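Local structure of 2-oxoadipate dioxygenase/decarboxylase (Pseudomonas putida, 6W1G) at residues A[309-320]-A[333-344]. The protein catalyses the iron(II)-dependent decarboxylation and hydroxylation of 2-oxoadipate to D-2-hydroxyglutarate, a step of D-lysine catabolism. Numbering follows the deposited sequence.
Sequences LYDKLLDATRVA and YMALLQANFAEF
Thr317 packs as a knob into a hole formed by Tyr333, Leu336, Leu337 and Asn340, in the tight middle of this contact. With OG1 beside the backbone N (chi1 -59°), its hydroxyl donates to Leu313 O at 2.9 Å. Its CG2 then points into the hole and lies 3.6 Å from Leu337 N. Thr317 OG1 is also 3.3 Å from Asn340 CB.

A bond within its own helix helps fix the rotation of the Asn340 amide: ND2 donates to Leu336 O at 2.9 Å, with the acceptor close to the amide plane. Asn340 OD1 lies against Ala316 CB. Replacing Asn340 by alanine removes the amide, which would probably open a gap beside Ala316 and Thr317 and leave Leu336 O with one donor fewer.

Leu313 CB sits over the centre of one face of the Phe341 ring, 3.8 Å from its centroid. That ring turns an edge to the face of Tyr310 in an offset edge-to-face pair, planes at 60°. Leu309 CD2 lies over a face of Phe344, displaced toward the rim, while Tyr310 N meets that ring at its edge. Pro256 also touches Phe341. Near Leu314, one water links the helices, accepting from Arg318 NH2 and donating to Tyr333 OH.

The solvent side is looser. Lys312 NZ reaches Glu343 OE2 at 2.9 Å, a salt bridge on the syn side of the carboxylate.

The axes of segments 309-320 and 333-341 approach to 8.8 Å, with their directions 140° apart. The arrangement is a roughly antiparallel, obliquely crossed helical hairpin, with knob-into-hole packing at Thr317 and a type I turn from Phe341 to Phe344.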
loop_
_atom_site.group_PDB
_atom_site.type_symbol
_atom_site.label_atom_id
_atom_site.label_comp_id
_atom_site.label_asym_id
_atom_site.label_seq_id
_atom_site.Cartn_x
_atom_site.Cartn_y
_atom_site.Cartn_z
ATOM N N LEU A 309 -6.609 16.701 10.953
ATOM C CA LEU A 309 -7.642 16.270 11.889
ATOM C C LEU A 309 -7.422 14.823 12.329
ATOM O O LEU A 309 -7.483 14.509 13.521
ATOM C CB LEU A 309 -9.009 16.502 11.246
ATOM C CG LEU A 309 -10.186 16.132 12.128
ATOM C CD1 LEU A 309 -10.219 16.909 13.466
ATOM C CD2 LEU A 309 -11.484 16.343 11.349
ATOM N N TYR A 310 -7.122 13.933 11.375
ATOM C CA TYR A 310 -6.806 12.555 11.692
ATOM C C TYR A 310 -5.682 12.475 12.718
ATOM O O TYR A 310 -5.769 11.738 13.721
ATOM C CB TYR A 310 -6.400 11.856 10.361
ATOM C CG TYR A 310 -6.014 10.416 10.587
ATOM C CD1 TYR A 310 -6.977 9.420 10.570
ATOM C CD2 TYR A 310 -4.695 10.046 10.849
ATOM C CE1 TYR A 310 -6.651 8.119 10.830
ATOM C CE2 TYR A 310 -4.364 8.722 11.111
ATOM C CZ TYR A 310 -5.355 7.764 11.103
ATOM O OH TYR A 310 -5.050 6.440 11.347
ATOM N N ASP A 311 -4.580 13.154 12.433
ATOM C CA ASP A 311 -3.418 13.054 13.312
ATOM C C ASP A 311 -3.772 13.549 14.710
ATOM O O ASP A 311 -3.341 12.969 15.718
ATOM C CB ASP A 311 -2.251 13.847 12.714
ATOM C CG ASP A 311 -1.738 13.288 11.361
ATOM O OD1 ASP A 311 -2.143 12.178 10.949
ATOM O OD2 ASP A 311 -0.916 13.982 10.716
ATOM N N LYS A 312 -4.580 14.615 14.790
ATOM C CA LYS A 312 -4.927 15.191 16.084
ATOM C C LYS A 312 -5.741 14.213 16.919
ATOM O O LYS A 312 -5.504 14.046 18.114
ATOM C CB LYS A 312 -5.734 16.472 15.882
ATOM C CG LYS A 312 -6.135 17.219 17.142
ATOM C CD LYS A 312 -6.892 18.464 16.762
ATOM C CE LYS A 312 -8.369 18.170 16.620
ATOM N NZ LYS A 312 -9.155 19.047 17.535
ATOM N N LEU A 313 -6.730 13.585 16.294
ATOM C CA LEU A 313 -7.596 12.676 17.028
ATOM C C LEU A 313 -6.875 11.387 17.391
ATOM O O LEU A 313 -7.129 10.802 18.453
ATOM C CB LEU A 313 -8.855 12.408 16.220
ATOM C CG LEU A 313 -9.629 13.677 15.849
ATOM C CD1 LEU A 313 -10.815 13.352 14.988
ATOM C CD2 LEU A 313 -10.081 14.496 17.075
ATOM N N LEU A 314 -5.988 10.911 16.515
ATOM C CA LEU A 314 -5.194 9.734 16.851
ATOM C C LEU A 314 -4.255 10.038 18.009
ATOM O O LEU A 314 -4.142 9.242 18.950
ATOM C CB LEU A 314 -4.471 9.247 15.595
ATOM C CG LEU A 314 -3.694 7.968 15.904
ATOM C CD1 LEU A 314 -4.537 6.776 16.288
ATOM C CD2 LEU A 314 -2.839 7.640 14.675
ATOM N N ASP A 315 -3.580 11.188 17.968
ATOM C CA ASP A 315 -2.735 11.599 19.092
ATOM C C ASP A 315 -3.522 11.682 20.401
ATOM O O ASP A 315 -3.039 11.237 21.446
ATOM C CB ASP A 315 -2.063 12.933 18.768
ATOM C CG ASP A 315 -0.995 12.817 17.687
ATOM O OD1 ASP A 315 -0.552 13.876 17.197
ATOM O OD2 ASP A 315 -0.605 11.686 17.327
ATOM N N ALA A 316 -4.736 12.229 20.363
ATOM C CA ALA A 316 -5.527 12.350 21.581
ATOM C C ALA A 316 -5.911 10.990 22.135
ATOM O O ALA A 316 -5.933 10.806 23.358
ATOM C CB ALA A 316 -6.766 13.204 21.322
ATOM N N THR A 317 -6.164 10.025 21.259
ATOM C CA THR A 317 -6.465 8.677 21.697
ATOM C C THR A 317 -5.275 8.098 22.427
ATOM O O THR A 317 -5.407 7.488 23.496
ATOM C CB THR A 317 -6.799 7.793 20.506
ATOM O OG1 THR A 317 -7.929 8.330 19.801
ATOM C CG2 THR A 317 -7.091 6.388 20.949
ATOM N N ARG A 318 -4.088 8.264 21.849
ATOM C CA ARG A 318 -2.888 7.730 22.486
ATOM C C ARG A 318 -2.621 8.377 23.840
ATOM O O ARG A 318 -2.242 7.691 24.796
ATOM C CB ARG A 318 -1.701 7.862 21.540
ATOM C CG ARG A 318 -1.802 6.849 20.405
ATOM C CD ARG A 318 -0.903 7.202 19.255
ATOM N NE ARG A 318 -0.940 6.189 18.202
ATOM C CZ ARG A 318 -0.304 6.288 17.045
ATOM N NH1 ARG A 318 0.420 7.360 16.780
ATOM N NH2 ARG A 318 -0.399 5.310 16.157
ATOM N N VAL A 319 -2.816 9.689 23.949
ATOM C CA VAL A 319 -2.649 10.341 25.245
ATOM C C VAL A 319 -3.610 9.754 26.277
ATOM O O VAL A 319 -3.227 9.485 27.420
ATOM C CB VAL A 319 -2.821 11.862 25.119
ATOM C CG1 VAL A 319 -2.873 12.488 26.493
ATOM C CG2 VAL A 319 -1.682 12.453 24.307
ATOM N N ALA A 320 -4.869 9.555 25.885
ATOM C CA ALA A 320 -5.879 9.060 26.803
ATOM C C ALA A 320 -5.604 7.635 27.202
ATOM O O ALA A 320 -6.037 7.197 28.276
ATOM C CB ALA A 320 -7.251 9.098 26.146
ATOM N N TYR A 333 -8.287 0.548 24.247
ATOM C CA TYR A 333 -7.784 1.367 23.148
ATOM C C TYR A 333 -8.852 1.571 22.084
ATOM O O TYR A 333 -9.084 2.687 21.602
ATOM C CB TYR A 333 -6.563 0.715 22.498
ATOM C CG TYR A 333 -6.142 1.462 21.254
ATOM C CD1 TYR A 333 -6.437 0.960 20.008
ATOM C CD2 TYR A 333 -5.496 2.699 21.331
ATOM C CE1 TYR A 333 -6.073 1.637 18.840
ATOM C CE2 TYR A 333 -5.147 3.391 20.170
ATOM C CZ TYR A 333 -5.427 2.851 18.933
ATOM O OH TYR A 333 -5.066 3.536 17.805
ATOM N N MET A 334 -9.476 0.477 21.652
ATOM C CA MET A 334 -10.473 0.587 20.597
ATOM C C MET A 334 -11.651 1.448 21.040
ATOM O O MET A 334 -12.200 2.207 20.248
ATOM C CB MET A 334 -10.864 -0.817 20.109
ATOM C CG MET A 334 -9.702 -1.594 19.446
ATOM S SD MET A 334 -8.921 -0.824 18.012
ATOM C CE MET A 334 -10.277 -0.619 16.854
ATOM N N ALA A 335 -12.014 1.400 22.331
ATOM C CA ALA A 335 -13.082 2.246 22.852
ATOM C C ALA A 335 -12.677 3.723 22.840
ATOM O O ALA A 335 -13.461 4.589 22.424
ATOM C CB ALA A 335 -13.478 1.784 24.255
ATOM N N LEU A 336 -11.452 4.027 23.260
ATOM C CA LEU A 336 -10.983 5.407 23.257
ATOM C C LEU A 336 -10.854 5.940 21.839
ATOM O O LEU A 336 -11.133 7.121 21.575
ATOM C CB LEU A 336 -9.618 5.470 23.919
ATOM C CG LEU A 336 -9.584 5.289 25.434
ATOM C CD1 LEU A 336 -8.152 5.127 25.870
ATOM C CD2 LEU A 336 -10.220 6.488 26.077
ATOM N N LEU A 337 -10.402 5.099 20.924
ATOM C CA LEU A 337 -10.290 5.505 19.525
ATOM C C LEU A 337 -11.635 5.923 18.966
ATOM O O LEU A 337 -11.741 6.961 18.290
ATOM C CB LEU A 337 -9.698 4.347 18.734
ATOM C CG LEU A 337 -9.396 4.593 17.274
ATOM C CD1 LEU A 337 -8.223 5.529 17.158
ATOM C CD2 LEU A 337 -9.140 3.265 16.573
ATOM N N GLN A 338 -12.670 5.109 19.189
ATOM C CA GLN A 338 -13.993 5.466 18.708
ATOM C C GLN A 338 -14.458 6.777 19.326
ATOM O O GLN A 338 -14.969 7.661 18.622
ATOM C CB GLN A 338 -14.975 4.319 18.943
ATOM C CG GLN A 338 -16.363 4.468 18.187
ATOM C CD GLN A 338 -16.359 5.032 16.720
ATOM O OE1 GLN A 338 -16.163 4.287 15.745
ATOM N NE2 GLN A 338 -16.615 6.354 16.568
ATOM N N ALA A 339 -14.266 6.941 20.631
ATOM C CA ALA A 339 -14.726 8.156 21.285
ATOM C C ALA A 339 -14.053 9.389 20.700
ATOM O O ALA A 339 -14.719 10.385 20.410
ATOM C CB ALA A 339 -14.490 8.034 22.787
ATOM N N ASN A 340 -12.737 9.341 20.510
ATOM C CA ASN A 340 -12.021 10.516 20.037
ATOM C C ASN A 340 -12.306 10.803 18.562
ATOM O O ASN A 340 -12.302 11.967 18.157
ATOM C CB ASN A 340 -10.524 10.324 20.277
ATOM C CG ASN A 340 -10.114 10.625 21.713
ATOM O OD1 ASN A 340 -9.848 11.771 22.055
ATOM N ND2 ASN A 340 -10.047 9.594 22.553
ATOM N N PHE A 341 -12.585 9.783 17.758
ATOM C CA PHE A 341 -12.788 10.009 16.325
ATOM C C PHE A 341 -14.221 10.390 16.006
ATOM O O PHE A 341 -14.539 10.638 14.843
ATOM C CB PHE A 341 -12.345 8.798 15.494
ATOM C CG PHE A 341 -10.948 8.932 14.970
ATOM C CD1 PHE A 341 -9.872 8.576 15.755
ATOM C CD2 PHE A 341 -10.711 9.430 13.712
ATOM C CE1 PHE A 341 -8.593 8.724 15.299
ATOM C CE2 PHE A 341 -9.439 9.573 13.236
ATOM C CZ PHE A 341 -8.368 9.197 14.010
ATOM N N ALA A 342 -15.095 10.446 17.024
ATOM C CA ALA A 342 -16.423 11.023 16.808
ATOM C C ALA A 342 -16.357 12.423 16.205
ATOM O O ALA A 342 -17.314 12.841 15.541
ATOM C CB ALA A 342 -17.201 11.065 18.133
ATOM N N GLU A 343 -15.270 13.157 16.428
ATOM C CA GLU A 343 -15.088 14.506 15.903
ATOM C C GLU A 343 -14.741 14.553 14.418
ATOM O O GLU A 343 -14.757 15.644 13.833
ATOM C CB GLU A 343 -13.953 15.158 16.689
ATOM C CG GLU A 343 -13.582 16.565 16.282
ATOM C CD GLU A 343 -12.567 17.204 17.210
ATOM O OE1 GLU A 343 -12.554 16.872 18.418
ATOM O OE2 GLU A 343 -11.785 18.038 16.710
ATOM N N PHE A 344 -14.429 13.433 13.802
ATOM C CA PHE A 344 -14.151 13.417 12.375
ATOM C C PHE A 344 -15.468 13.154 11.655
ATOM O O PHE A 344 -16.031 12.063 11.800
ATOM C CB PHE A 344 -13.128 12.338 12.032
ATOM C CG PHE A 344 -12.414 12.600 10.723
ATOM C CD1 PHE A 344 -13.120 12.642 9.522
ATOM C CD2 PHE A 344 -11.056 12.861 10.692
ATOM C CE1 PHE A 344 -12.479 12.935 8.331
ATOM C CE2 PHE A 344 -10.405 13.151 9.504
ATOM C CZ PHE A 344 -11.113 13.174 8.313
HETATM O O HOH W 1 -2.288 3.545 16.801
#